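Local coordinates for probable thiosulfate sulfurtransferase (Thermus thermophilus, PDB 2EG4), which probably transfers sulfur from thiosulfate to an acceptor such as cyanide, as in rhodaneses, and binds a zinc ion, at residues R27-L31 with L54-G59; L51-F55 with F81-L87; V65-L71 with Q90-W96; P183-V189 with L207-R212. All coordinates share one frame; numbering follows the deposited sequence.

Interaction 1. Residues R27-L31 with L54-G59; sequences RHLDL and LFQTLG. With SO4 (sulfate ion), chain F.
The Schellman motif that ends helix 41-57, in the N-terminal rhodanese-like domain, is held by Arg-27 of edge strand 27-28 through the carbonyls of Leu-58 and Gly-59. Arg-27 NE gives the main hydrogen bond, to Leu-58 O (2.7 Å, N-H...O 164°); the carbonyl points almost straight at the donor, and its oxygen lies near the guanidinium plane. Arg-27 NH2 adds weak bonds to Gly-59 O (3.2 Å) and again to Leu-58 O. A bend at chi2 (71°) carries the chain across to the helix end, and NH1, bonded to Gly-25 O, helps fix the rotation of the group. Gly-59, at positive phi, returns its N-H to Gln-56 O. Beside this polar end four leucines bridge strand and helix. Leu-54 meets Leu-29 and Leu-31 tip to tip: its CD1 is 4.0 Å from Leu-29 CD1, its CD2 3.9 Å from Leu-31 CD1. Leu-29 crosses Leu-58 at a slant, Leu-29 CD2 4.1 Å from Leu-58 CD1, and also rests on Leu-82 of helix 73-84. His-28 turns away from the helix. Its NE2 bonds Arg-13 O and its ND1 a sulfate probably picked up during crystallisation and also held by Arg-15; the two bonds would be consistent with a positively charged ring. His-28 ND1 meets sulfate O4 at the ring edge, near its plane, at 2.6 Å and 171°.

Interaction 2. Residues L51-F55 with F81-L87; sequences LTELF and FLGLGGL
Phe-55 of helix 41-57 lays its ring against the Schellman turn that ends helix 73-84, a helix-helix contact within the N-terminal rhodanese-like fold. The packing is close here. Leu-87 CD1 stands over the centre of one ring face in a CH-pi contact, 3.7 Å from the centroid and 10° off the normal. Phe-55 CE2 is 3.6 Å from Gly-85 O, which lies at the ring edge, and CE1 is 3.9 Å from Leu-82 CD1. Leu-51 CD1 lies 3.8 Å from Gly-85 CA, and Leu-51 CD2 3.7 Å from Phe-81 O. Gly-86, at positive phi, makes the turn that brings Leu-87 back over the ring. The contact thins toward Leu-54, whose CD2 only grazes Leu-82 CD1 at 4.5 Å. On the far side of helix 41-57, exposed Glu-53 forms a salt bridge with Arg-110, and Thr-52 points away from the turn, its OG1 hydrogen-bonded to Ala-115 N.

Interaction 3. Residues V65-L71 with Q90-W96; sequences VLYDEGL and QLWTEGW
Thr-93 O is gripped twice: Gly-70 N bonds it in the carbonyl plane, on a lone pair (3.0 Å), and a water that also touches Glu-69 OE2 sits 2.8 Å from it. Beside this, Thr-93 CG2 packs on the Gly-70 peptide. Trp-96 NE1 gives its hydrogen to Asp-68 O at 2.8 Å; the N-H comes from above the carbonyl plane, and the bond is bent (N-H...O 136°), with the oxygen tilted from the indole plane. The loops so joined follow the two strands of a beta-alpha-beta unit, 64-67 and 89-92, which run parallel with helix 73-84 between them in the chain. Leu-66 is the central residue of the pairing: its N bonds Gln-90 O and its O receives Trp-92 N, both at 2.8 Å. Tyr-67 CG is wedged between backbone N and carbonyl carbon (chi1 69°), and the ring crosses Trp-96 with planes 41° apart, its CD1 3.4 Å from Trp-96 CD2. Tyr-67 OH bonds Leu-23 N. On the same face Val-65 CG1 lies 3.8 Å from Trp-92 CE3. Leu-91 is on the opposite face, its CD1 3.8 Å from Leu-71 CD1, and both residues also touch helix 195-206.

Interaction 4. Residues P183-V189 with L207-R212; sequences PGQEVGV and LGVRAR
Val-187 forms the centre of a parallel strand pair, 186-190 with 210-213, in the beta-alpha-beta unit of the C-terminal rhodanese-like domain. Its N bonds Arg-210 O (3.1 Å) and its O receives Arg-212 N (2.9 Å). Val-189 N to Arg-212 O continues the pairing at one end; at the other the hydrogen bonds run on past the strand ends into the loops, Arg-210 N to Gln-185 O and Gly-184 N to Gly-208 O. On one face Val-187 CG2 presses on Val-209 CG1 at 3.3 Å, unusually close for two methyls; Leu-204 and Leu-176 pack around Val-209. The other face carries Glu-186, folded back at chi2 (-72°) between two arginines. Arg-210 runs extended, its CD 3.3 Å from Glu-186 OE2 and one guanidinium face toward Gly-184 O. Arg-212 is positioned from outside the pair, its NH2 bound to Leu-122 O and Glu-127 OE1. Water joins it to the glutamate, taking a hydrogen from Arg-212 NH1 (2.6 Å) and giving one to Glu-186 OE1 (2.8 Å).

Overall arrangement
Interactions 1 and 2 use successive turns of helix 41-57, share Leu-54 and Phe-55, and have centres about 9 Å apart. They meet where Leu-31 CD1 packs 3.6 Å from Phe-81 CB. Interaction 2 reaches interaction 3 through Leu-82 CD2, 3.9 Å from Leu-66 CD2, and so joins interactions 1 and 3, which do not touch each other. Interaction 4 is the strand pair in the second rhodanese-like domain that corresponds to that of interaction 3; their centres are about 22 Å apart and their nearest atoms about 10 Å. The zinc site of Cys-151, Cys-152, His-192 and His-219 is approached from interaction 2, with the side chains of Phe-81 and His-219 about 12 Å apart.

Interaction 1. Residues R27-L31 with L54-G59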
loop_
_atom_site.group_PDB
_atom_site.type_symbol
_atom_site.label_atom_id
_atom_site.label_comp_id
_atom_site.label_asym_id
_atom_site.label_seq_id
_atom_site.Cartn_x
_atom_site.Cartn_y
_atom_site.Cartn_z
ATOM N N ARG A 27 -14.610 -5.040 9.600
ATOM C CA ARG A 27 -14.958 -5.466 8.252
ATOM C C ARG A 27 -13.768 -6.241 7.701
ATOM O O ARG A 27 -12.643 -5.995 8.114
ATOM C CB ARG A 27 -15.170 -4.256 7.327
ATOM C CG ARG A 27 -16.464 -3.489 7.500
ATOM C CD ARG A 27 -16.495 -2.705 8.776
ATOM N NE ARG A 27 -17.444 -1.595 8.678
ATOM C CZ ARG A 27 -18.163 -1.136 9.693
ATOM N NH1 ARG A 27 -18.065 -1.702 10.891
ATOM N NH2 ARG A 27 -18.938 -0.076 9.527
ATOM N N HIS A 28 -14.024 -7.152 6.766
ATOM C CA HIS A 28 -12.955 -7.902 6.119
ATOM C C HIS A 28 -12.624 -7.202 4.821
ATOM O O HIS A 28 -13.524 -6.926 4.024
ATOM C CB HIS A 28 -13.391 -9.306 5.748
ATOM C CG HIS A 28 -12.328 -10.074 5.028
ATOM N ND1 HIS A 28 -12.416 -10.410 3.692
ATOM C CD2 HIS A 28 -11.110 -10.499 5.444
ATOM C CE1 HIS A 28 -11.300 -11.012 3.318
ATOM N NE2 HIS A 28 -10.491 -11.077 4.362
ATOM N N LEU A 29 -11.339 -6.932 4.586
ATOM C CA LEU A 29 -10.928 -6.312 3.321
ATOM C C LEU A 29 -9.456 -6.611 3.009
ATOM O O LEU A 29 -8.587 -6.315 3.827
ATOM C CB LEU A 29 -11.092 -4.796 3.361
ATOM C CG LEU A 29 -10.721 -4.114 2.026
ATOM C CD1 LEU A 29 -11.663 -4.562 0.892
ATOM C CD2 LEU A 29 -10.767 -2.598 2.217
ATOM N N ASP A 30 -9.204 -7.185 1.830
ATOM C CA ASP A 30 -7.825 -7.441 1.369
ATOM C C ASP A 30 -7.728 -6.937 -0.077
ATOM O O ASP A 30 -8.320 -7.528 -1.000
ATOM C CB ASP A 30 -7.476 -8.923 1.424
ATOM C CG ASP A 30 -6.055 -9.201 0.921
ATOM O OD1 ASP A 30 -5.508 -8.357 0.181
ATOM O OD2 ASP A 30 -5.488 -10.256 1.247
ATOM N N LEU A 31 -7.030 -5.818 -0.281
ATOM C CA LEU A 31 -6.906 -5.249 -1.618
ATOM C C LEU A 31 -5.612 -5.593 -2.340
ATOM O O LEU A 31 -5.123 -4.783 -3.130
ATOM C CB LEU A 31 -7.066 -3.725 -1.569
ATOM C CG LEU A 31 -8.469 -3.273 -1.171
ATOM C CD1 LEU A 31 -8.558 -1.755 -1.051
ATOM C CD2 LEU A 31 -9.467 -3.848 -2.204
ATOM N N LEU A 54 -16.487 1.453 -2.483
ATOM C CA LEU A 54 -15.983 0.538 -1.462
ATOM C C LEU A 54 -16.205 1.099 -0.068
ATOM O O LEU A 54 -16.668 0.390 0.834
ATOM C CB LEU A 54 -14.494 0.296 -1.691
ATOM C CG LEU A 54 -13.792 -0.628 -0.686
ATOM C CD1 LEU A 54 -14.281 -2.063 -0.821
ATOM C CD2 LEU A 54 -12.297 -0.570 -0.957
ATOM N N PHE A 55 -15.859 2.368 0.115
ATOM C CA PHE A 55 -16.026 3.024 1.406
ATOM C C PHE A 55 -17.492 3.014 1.836
ATOM O O PHE A 55 -17.806 2.742 2.996
ATOM C CB PHE A 55 -15.543 4.469 1.341
ATOM C CG PHE A 55 -14.058 4.632 1.073
ATOM C CD1 PHE A 55 -13.216 3.535 0.946
ATOM C CD2 PHE A 55 -13.512 5.909 0.977
ATOM C CE1 PHE A 55 -11.830 3.710 0.720
ATOM C CE2 PHE A 55 -12.152 6.093 0.755
ATOM C CZ PHE A 55 -11.307 4.995 0.627
ATOM N N GLN A 56 -18.393 3.307 0.902
ATOM C CA GLN A 56 -19.817 3.324 1.235
ATOM C C GLN A 56 -20.364 1.936 1.538
ATOM O O GLN A 56 -21.107 1.748 2.506
ATOM C CB GLN A 56 -20.621 3.968 0.099
ATOM C CG GLN A 56 -20.178 5.385 -0.196
ATOM C CD GLN A 56 -21.141 6.124 -1.105
ATOM O OE1 GLN A 56 -21.846 5.514 -1.910
ATOM N NE2 GLN A 56 -21.158 7.446 -0.995
ATOM N N THR A 57 -19.989 0.958 0.729
ATOM C CA THR A 57 -20.467 -0.406 0.914
ATOM C C THR A 57 -20.005 -0.998 2.245
ATOM O O THR A 57 -20.759 -1.737 2.881
ATOM C CB THR A 57 -20.022 -1.320 -0.250
ATOM O OG1 THR A 57 -20.570 -0.828 -1.481
ATOM C CG2 THR A 57 -20.544 -2.728 -0.048
ATOM N N LEU A 58 -18.777 -0.675 2.662
ATOM C CA LEU A 58 -18.239 -1.185 3.941
ATOM C C LEU A 58 -18.550 -0.282 5.135
ATOM O O LEU A 58 -18.185 -0.587 6.281
ATOM C CB LEU A 58 -16.722 -1.371 3.848
ATOM C CG LEU A 58 -16.248 -2.511 2.952
ATOM C CD1 LEU A 58 -14.734 -2.673 3.102
ATOM C CD2 LEU A 58 -16.940 -3.796 3.321
ATOM N N GLY A 59 -19.224 0.830 4.872
ATOM C CA GLY A 59 -19.551 1.756 5.945
ATOM C C GLY A 59 -18.304 2.342 6.576
ATOM O O GLY A 59 -18.223 2.497 7.799
HETATM S S SO4 F . -14.416 -10.812 0.976
HETATM O O1 SO4 F . -13.782 -12.154 1.186
HETATM O O2 SO4 F . -13.563 -9.994 0.050
HETATM O O3 SO4 F . -15.777 -10.993 0.373
HETATM O O4 SO4 F . -14.541 -10.104 2.293
#

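Interaction 2. Residues L51-F55 with F81-L87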
loop_
_atom_site.group_PDB
_atom_site.type_symbol
_atom_site.label_atom_id
_atom_site.label_comp_id
_atom_site.label_asym_id
_atom_site.label_seq_id
_atom_site.Cartn_x
_atom_site.Cartn_y
_atom_site.Cartn_z
ATOM N N LEU A 51 -13.082 3.634 -4.991
ATOM C CA LEU A 51 -12.861 3.738 -3.547
ATOM C C LEU A 51 -14.127 4.281 -2.882
ATOM O O LEU A 51 -14.509 3.827 -1.816
ATOM C CB LEU A 51 -11.665 4.636 -3.245
ATOM C CG LEU A 51 -10.316 4.007 -3.627
ATOM C CD1 LEU A 51 -9.191 5.041 -3.619
ATOM C CD2 LEU A 51 -9.981 2.900 -2.623
ATOM N N THR A 52 -14.790 5.246 -3.511
ATOM C CA THR A 52 -16.036 5.765 -2.920
ATOM C C THR A 52 -17.040 4.636 -2.723
ATOM O O THR A 52 -17.670 4.519 -1.667
ATOM C CB THR A 52 -16.711 6.810 -3.829
ATOM O OG1 THR A 52 -15.954 8.016 -3.803
ATOM C CG2 THR A 52 -18.110 7.130 -3.331
ATOM N N GLU A 53 -17.190 3.803 -3.747
ATOM C CA GLU A 53 -18.146 2.704 -3.697
ATOM C C GLU A 53 -17.777 1.727 -2.591
ATOM O O GLU A 53 -18.640 1.246 -1.855
ATOM C CB GLU A 53 -18.189 1.970 -5.032
ATOM C CG GLU A 53 -19.011 0.703 -5.014
ATOM C CD GLU A 53 -20.478 0.938 -4.668
ATOM O OE1 GLU A 53 -20.950 2.090 -4.743
ATOM O OE2 GLU A 53 -21.164 -0.051 -4.327
ATOM N N LEU A 54 -16.487 1.453 -2.483
ATOM C CA LEU A 54 -15.983 0.538 -1.462
ATOM C C LEU A 54 -16.205 1.099 -0.068
ATOM O O LEU A 54 -16.668 0.390 0.834
ATOM C CB LEU A 54 -14.494 0.296 -1.691
ATOM C CG LEU A 54 -13.792 -0.628 -0.686
ATOM C CD1 LEU A 54 -14.281 -2.063 -0.821
ATOM C CD2 LEU A 54 -12.297 -0.570 -0.957
ATOM N N PHE A 55 -15.859 2.368 0.115
ATOM C CA PHE A 55 -16.026 3.024 1.406
ATOM C C PHE A 55 -17.492 3.014 1.836
ATOM O O PHE A 55 -17.806 2.742 2.996
ATOM C CB PHE A 55 -15.543 4.469 1.341
ATOM C CG PHE A 55 -14.058 4.632 1.073
ATOM C CD1 PHE A 55 -13.216 3.535 0.946
ATOM C CD2 PHE A 55 -13.512 5.909 0.977
ATOM C CE1 PHE A 55 -11.830 3.710 0.720
ATOM C CE2 PHE A 55 -12.152 6.093 0.755
ATOM C CZ PHE A 55 -11.307 4.995 0.627
ATOM N N PHE A 81 -4.502 2.006 -0.111
ATOM C CA PHE A 81 -5.691 2.386 -0.878
ATOM C C PHE A 81 -6.659 3.219 -0.033
ATOM O O PHE A 81 -7.207 4.215 -0.505
ATOM C CB PHE A 81 -6.439 1.140 -1.374
ATOM C CG PHE A 81 -5.894 0.565 -2.643
ATOM C CD1 PHE A 81 -6.067 1.237 -3.853
ATOM C CD2 PHE A 81 -5.253 -0.656 -2.646
ATOM C CE1 PHE A 81 -5.604 0.679 -5.052
ATOM C CE2 PHE A 81 -4.784 -1.239 -3.838
ATOM C CZ PHE A 81 -4.965 -0.560 -5.051
ATOM N N LEU A 82 -6.913 2.801 1.216
ATOM C CA LEU A 82 -7.862 3.560 2.024
ATOM C C LEU A 82 -7.360 4.981 2.296
ATOM O O LEU A 82 -8.143 5.935 2.231
ATOM C CB LEU A 82 -8.167 2.799 3.330
ATOM C CG LEU A 82 -9.394 1.864 3.269
ATOM C CD1 LEU A 82 -9.363 1.023 2.020
ATOM C CD2 LEU A 82 -9.465 0.969 4.522
ATOM N N GLY A 83 -6.064 5.124 2.575
ATOM C CA GLY A 83 -5.502 6.444 2.826
ATOM C C GLY A 83 -5.491 7.276 1.543
ATOM O O GLY A 83 -5.686 8.493 1.553
ATOM N N LEU A 84 -5.244 6.605 0.431
ATOM C CA LEU A 84 -5.225 7.266 -0.882
ATOM C C LEU A 84 -6.608 7.825 -1.231
ATOM O O LEU A 84 -6.730 8.798 -1.987
ATOM C CB LEU A 84 -4.767 6.260 -1.940
ATOM C CG LEU A 84 -4.753 6.746 -3.404
ATOM C CD1 LEU A 84 -3.761 7.893 -3.591
ATOM C CD2 LEU A 84 -4.379 5.580 -4.300
ATOM N N GLY A 85 -7.648 7.204 -0.683
ATOM C CA GLY A 85 -9.002 7.669 -0.905
ATOM C C GLY A 85 -9.370 8.787 0.050
ATOM O O GLY A 85 -10.525 9.226 0.068
ATOM N N GLY A 86 -8.410 9.217 0.872
ATOM C CA GLY A 86 -8.656 10.311 1.800
ATOM C C GLY A 86 -9.055 9.981 3.230
ATOM O O GLY A 86 -9.366 10.881 4.013
ATOM N N LEU A 87 -9.092 8.703 3.579
ATOM C CA LEU A 87 -9.438 8.336 4.952
ATOM C C LEU A 87 -8.220 8.450 5.849
ATOM O O LEU A 87 -7.091 8.285 5.393
ATOM C CB LEU A 87 -9.934 6.898 5.006
ATOM C CG LEU A 87 -11.276 6.596 4.358
ATOM C CD1 LEU A 87 -11.493 5.086 4.340
ATOM C CD2 LEU A 87 -12.375 7.301 5.134
#

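Interaction 3. Residues V65-L71 with Q90-W96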
loop_
_atom_site.group_PDB
_atom_site.type_symbol
_atom_site.label_atom_id
_atom_site.label_comp_id
_atom_site.label_asym_id
_atom_site.label_seq_id
_atom_site.Cartn_x
_atom_site.Cartn_y
_atom_site.Cartn_z
ATOM N N VAL A 65 -8.853 1.856 11.400
ATOM C CA VAL A 65 -7.704 1.148 11.940
ATOM C C VAL A 65 -7.647 -0.197 11.233
ATOM O O VAL A 65 -8.578 -0.989 11.340
ATOM C CB VAL A 65 -7.827 0.890 13.469
ATOM C CG1 VAL A 65 -6.683 -0.005 13.932
ATOM C CG2 VAL A 65 -7.742 2.225 14.228
ATOM N N LEU A 66 -6.567 -0.435 10.493
ATOM C CA LEU A 66 -6.439 -1.712 9.790
ATOM C C LEU A 66 -5.502 -2.630 10.571
ATOM O O LEU A 66 -4.453 -2.192 11.050
ATOM C CB LEU A 66 -5.883 -1.518 8.377
ATOM C CG LEU A 66 -6.723 -0.652 7.420
ATOM C CD1 LEU A 66 -6.225 0.805 7.474
ATOM C CD2 LEU A 66 -6.604 -1.199 5.990
ATOM N N TYR A 67 -5.855 -3.907 10.692
ATOM C CA TYR A 67 -4.985 -4.805 11.432
ATOM C C TYR A 67 -4.736 -6.128 10.702
ATOM O O TYR A 67 -5.548 -6.574 9.894
ATOM C CB TYR A 67 -5.557 -5.068 12.846
ATOM C CG TYR A 67 -6.839 -5.882 12.887
ATOM C CD1 TYR A 67 -6.809 -7.284 12.923
ATOM C CD2 TYR A 67 -8.087 -5.251 12.899
ATOM C CE1 TYR A 67 -7.995 -8.036 12.969
ATOM C CE2 TYR A 67 -9.283 -5.991 12.956
ATOM C CZ TYR A 67 -9.226 -7.381 12.986
ATOM O OH TYR A 67 -10.397 -8.108 13.045
ATOM N N ASP A 68 -3.591 -6.735 10.991
ATOM C CA ASP A 68 -3.185 -8.002 10.394
ATOM C C ASP A 68 -2.124 -8.552 11.355
ATOM O O ASP A 68 -1.732 -7.887 12.327
ATOM C CB ASP A 68 -2.603 -7.764 8.990
ATOM C CG ASP A 68 -2.625 -9.009 8.112
ATOM O OD1 ASP A 68 -2.594 -10.145 8.637
ATOM O OD2 ASP A 68 -2.654 -8.828 6.872
ATOM N N GLU A 69 -1.703 -9.779 11.117
ATOM C CA GLU A 69 -0.708 -10.408 11.969
ATOM C C GLU A 69 0.664 -9.999 11.435
ATOM O O GLU A 69 1.225 -10.639 10.535
ATOM C CB GLU A 69 -0.905 -11.919 11.933
ATOM C CG GLU A 69 0.009 -12.689 12.907
ATOM C CD GLU A 69 -0.044 -12.084 14.295
ATOM O OE1 GLU A 69 -1.164 -11.889 14.814
ATOM O OE2 GLU A 69 1.032 -11.789 14.869
ATOM N N GLY A 70 1.175 -8.915 11.996
ATOM C CA GLY A 70 2.458 -8.390 11.560
ATOM C C GLY A 70 2.276 -7.355 10.464
ATOM O O GLY A 70 1.163 -7.133 9.961
ATOM N N LEU A 71 3.382 -6.724 10.078
ATOM C CA LEU A 71 3.352 -5.692 9.045
ATOM C C LEU A 71 3.421 -6.348 7.674
ATOM O O LEU A 71 4.464 -6.353 7.022
ATOM C CB LEU A 71 4.542 -4.750 9.235
ATOM C CG LEU A 71 4.551 -3.479 8.380
ATOM C CD1 LEU A 71 3.466 -2.499 8.789
ATOM C CD2 LEU A 71 5.939 -2.824 8.550
ATOM N N GLN A 90 -4.699 4.038 10.270
ATOM C CA GLN A 90 -3.664 3.640 11.206
ATOM C C GLN A 90 -3.482 2.135 11.067
ATOM O O GLN A 90 -4.458 1.422 10.867
ATOM C CB GLN A 90 -4.088 3.980 12.636
ATOM C CG GLN A 90 -3.058 3.664 13.689
ATOM C CD GLN A 90 -3.480 4.195 15.049
ATOM O OE1 GLN A 90 -4.017 5.301 15.149
ATOM N NE2 GLN A 90 -3.237 3.417 16.098
ATOM N N LEU A 91 -2.238 1.676 11.162
ATOM C CA LEU A 91 -1.907 0.255 11.072
ATOM C C LEU A 91 -1.784 -0.303 12.497
ATOM O O LEU A 91 -1.258 0.368 13.388
ATOM C CB LEU A 91 -0.567 0.064 10.357
ATOM C CG LEU A 91 -0.416 0.562 8.917
ATOM C CD1 LEU A 91 1.044 0.436 8.496
ATOM C CD2 LEU A 91 -1.310 -0.243 8.000
ATOM N N TRP A 92 -2.218 -1.545 12.687
ATOM C CA TRP A 92 -2.150 -2.200 13.993
ATOM C C TRP A 92 -1.666 -3.618 13.684
ATOM O O TRP A 92 -2.424 -4.435 13.171
ATOM C CB TRP A 92 -3.547 -2.199 14.597
ATOM C CG TRP A 92 -3.615 -2.653 16.019
ATOM C CD1 TRP A 92 -2.570 -2.860 16.862
ATOM C CD2 TRP A 92 -4.805 -2.898 16.771
ATOM N NE1 TRP A 92 -3.039 -3.220 18.112
ATOM C CE2 TRP A 92 -4.405 -3.249 18.082
ATOM C CE3 TRP A 92 -6.170 -2.851 16.468
ATOM C CZ2 TRP A 92 -5.325 -3.556 19.091
ATOM C CZ3 TRP A 92 -7.096 -3.153 17.476
ATOM C CH2 TRP A 92 -6.662 -3.502 18.772
ATOM N N THR A 93 -0.409 -3.902 14.006
ATOM C CA THR A 93 0.209 -5.183 13.667
ATOM C C THR A 93 0.361 -6.201 14.785
ATOM O O THR A 93 0.721 -7.339 14.544
ATOM C CB THR A 93 1.611 -4.968 13.056
ATOM O OG1 THR A 93 2.446 -4.297 14.013
ATOM C CG2 THR A 93 1.528 -4.123 11.775
ATOM N N GLU A 94 0.097 -5.781 16.010
ATOM C CA GLU A 94 0.243 -6.691 17.142
ATOM C C GLU A 94 -0.523 -6.118 18.314
ATOM O O GLU A 94 -0.526 -4.904 18.508
ATOM C CB GLU A 94 1.732 -6.837 17.491
ATOM C CG GLU A 94 2.194 -6.192 18.784
ATOM C CD GLU A 94 1.755 -6.970 20.014
ATOM O OE1 GLU A 94 1.823 -8.220 19.986
ATOM O OE2 GLU A 94 1.353 -6.336 21.014
ATOM N N GLY A 95 -1.177 -6.980 19.090
ATOM C CA GLY A 95 -1.907 -6.503 20.256
ATOM C C GLY A 95 -3.417 -6.592 20.150
ATOM O O GLY A 95 -4.133 -6.450 21.149
ATOM N N TRP A 96 -3.908 -6.838 18.939
ATOM C CA TRP A 96 -5.338 -6.953 18.688
ATOM C C TRP A 96 -5.868 -8.393 18.862
ATOM O O TRP A 96 -7.074 -8.598 18.995
ATOM C CB TRP A 96 -5.654 -6.511 17.228
ATOM C CG TRP A 96 -4.812 -7.224 16.184
ATOM C CD1 TRP A 96 -3.639 -6.788 15.637
ATOM C CD2 TRP A 96 -5.064 -8.514 15.610
ATOM N NE1 TRP A 96 -3.141 -7.723 14.762
ATOM C CE2 TRP A 96 -3.998 -8.795 14.730
ATOM C CE3 TRP A 96 -6.090 -9.460 15.757
ATOM C CZ2 TRP A 96 -3.924 -9.979 14.007
ATOM C CZ3 TRP A 96 -6.023 -10.639 15.032
ATOM C CH2 TRP A 96 -4.946 -10.890 14.168
HETATM O O HOH W 1 2.072 -9.529 15.679
HETATM O O HOH W 2 2.071 -10.906 17.911
#

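Interaction 4. Residues P183-V189 with L207-R212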
loop_
_atom_site.group_PDB
_atom_site.type_symbol
_atom_site.label_atom_id
_atom_site.label_comp_id
_atom_site.label_asym_id
_atom_site.label_seq_id
_atom_site.Cartn_x
_atom_site.Cartn_y
_atom_site.Cartn_z
ATOM N N PRO A 183 14.838 13.136 7.093
ATOM C CA PRO A 183 13.477 13.667 7.138
ATOM C C PRO A 183 13.238 14.747 6.092
ATOM O O PRO A 183 14.126 15.551 5.796
ATOM C CB PRO A 183 13.367 14.197 8.560
ATOM C CG PRO A 183 14.199 13.220 9.330
ATOM C CD PRO A 183 15.417 13.061 8.448
ATOM N N GLY A 184 12.038 14.744 5.522
ATOM C CA GLY A 184 11.682 15.730 4.526
ATOM C C GLY A 184 12.082 15.409 3.103
ATOM O O GLY A 184 11.598 16.055 2.179
ATOM N N GLN A 185 12.955 14.421 2.922
ATOM C CA GLN A 185 13.417 14.027 1.596
ATOM C C GLN A 185 12.360 13.306 0.769
ATOM O O GLN A 185 11.661 12.429 1.279
ATOM C CB GLN A 185 14.645 13.119 1.711
ATOM C CG GLN A 185 15.250 12.739 0.372
ATOM C CD GLN A 185 16.669 12.218 0.500
ATOM O OE1 GLN A 185 17.217 12.146 1.600
ATOM N NE2 GLN A 185 17.276 11.856 -0.630
ATOM N N GLU A 186 12.265 13.680 -0.504
ATOM C CA GLU A 186 11.318 13.070 -1.436
ATOM C C GLU A 186 11.884 11.742 -1.915
ATOM O O GLU A 186 12.963 11.689 -2.505
ATOM C CB GLU A 186 11.101 13.968 -2.654
ATOM C CG GLU A 186 10.341 15.243 -2.375
ATOM C CD GLU A 186 8.867 14.996 -2.099
ATOM O OE1 GLU A 186 8.295 14.056 -2.703
ATOM O OE2 GLU A 186 8.285 15.747 -1.291
ATOM N N VAL A 187 11.145 10.670 -1.678
ATOM C CA VAL A 187 11.602 9.350 -2.087
ATOM C C VAL A 187 10.428 8.625 -2.712
ATOM O O VAL A 187 9.327 8.673 -2.181
ATOM C CB VAL A 187 12.071 8.533 -0.874
ATOM C CG1 VAL A 187 12.670 7.201 -1.337
ATOM C CG2 VAL A 187 13.087 9.341 -0.074
ATOM N N GLY A 188 10.669 7.990 -3.846
ATOM C CA GLY A 188 9.618 7.234 -4.499
ATOM C C GLY A 188 9.947 5.776 -4.247
ATOM O O GLY A 188 11.116 5.411 -4.094
ATOM N N VAL A 189 8.920 4.943 -4.139
ATOM C CA VAL A 189 9.149 3.530 -3.925
ATOM C C VAL A 189 8.267 2.732 -4.863
ATOM O O VAL A 189 7.151 3.146 -5.164
ATOM C CB VAL A 189 8.830 3.097 -2.466
ATOM C CG1 VAL A 189 9.919 3.609 -1.515
ATOM C CG2 VAL A 189 7.495 3.633 -2.032
ATOM N N LEU A 207 9.171 7.740 9.585
ATOM C CA LEU A 207 10.496 8.249 9.926
ATOM C C LEU A 207 10.666 9.676 9.422
ATOM O O LEU A 207 11.753 10.245 9.507
ATOM C CB LEU A 207 11.589 7.345 9.354
ATOM C CG LEU A 207 11.634 5.937 9.967
ATOM C CD1 LEU A 207 12.560 5.038 9.161
ATOM C CD2 LEU A 207 12.083 6.029 11.434
ATOM N N GLY A 208 9.590 10.241 8.880
ATOM C CA GLY A 208 9.634 11.615 8.412
ATOM C C GLY A 208 10.001 11.855 6.962
ATOM O O GLY A 208 10.080 13.008 6.528
ATOM N N VAL A 209 10.227 10.778 6.215
ATOM C CA VAL A 209 10.580 10.880 4.800
ATOM C C VAL A 209 9.323 11.035 3.944
ATOM O O VAL A 209 8.320 10.375 4.187
ATOM C CB VAL A 209 11.351 9.623 4.349
ATOM C CG1 VAL A 209 11.468 9.592 2.835
ATOM C CG2 VAL A 209 12.733 9.613 4.999
ATOM N N ARG A 210 9.376 11.921 2.952
ATOM C CA ARG A 210 8.225 12.134 2.086
ATOM C C ARG A 210 8.188 11.072 0.988
ATOM O O ARG A 210 8.486 11.327 -0.193
ATOM C CB ARG A 210 8.274 13.544 1.496
ATOM C CG ARG A 210 8.058 14.632 2.562
ATOM C CD ARG A 210 8.278 16.037 2.014
ATOM N NE ARG A 210 8.237 17.039 3.078
ATOM C CZ ARG A 210 8.808 18.239 2.996
ATOM N NH1 ARG A 210 9.466 18.591 1.897
ATOM N NH2 ARG A 210 8.737 19.083 4.017
ATOM N N ALA A 211 7.823 9.866 1.389
ATOM C CA ALA A 211 7.741 8.756 0.445
ATOM C C ALA A 211 6.416 8.774 -0.339
ATOM O O ALA A 211 5.369 9.110 0.199
ATOM C CB ALA A 211 7.889 7.438 1.191
ATOM N N ARG A 212 6.486 8.425 -1.621
ATOM C CA ARG A 212 5.312 8.383 -2.502
ATOM C C ARG A 212 5.388 7.024 -3.171
ATOM O O ARG A 212 6.461 6.595 -3.592
ATOM C CB ARG A 212 5.385 9.467 -3.572
ATOM C CG ARG A 212 5.335 10.883 -3.051
ATOM C CD ARG A 212 5.610 11.831 -4.208
ATOM N NE ARG A 212 4.585 11.718 -5.240
ATOM C CZ ARG A 212 4.635 12.341 -6.415
ATOM N NH1 ARG A 212 5.666 13.121 -6.713
ATOM N NH2 ARG A 212 3.648 12.189 -7.290
HETATM O O HOH W 3 8.493 11.382 -3.277
HETATM O O HOH W 4 9.020 18.232 -0.927
HETATM O O HOH W 5 7.268 14.596 -5.279
#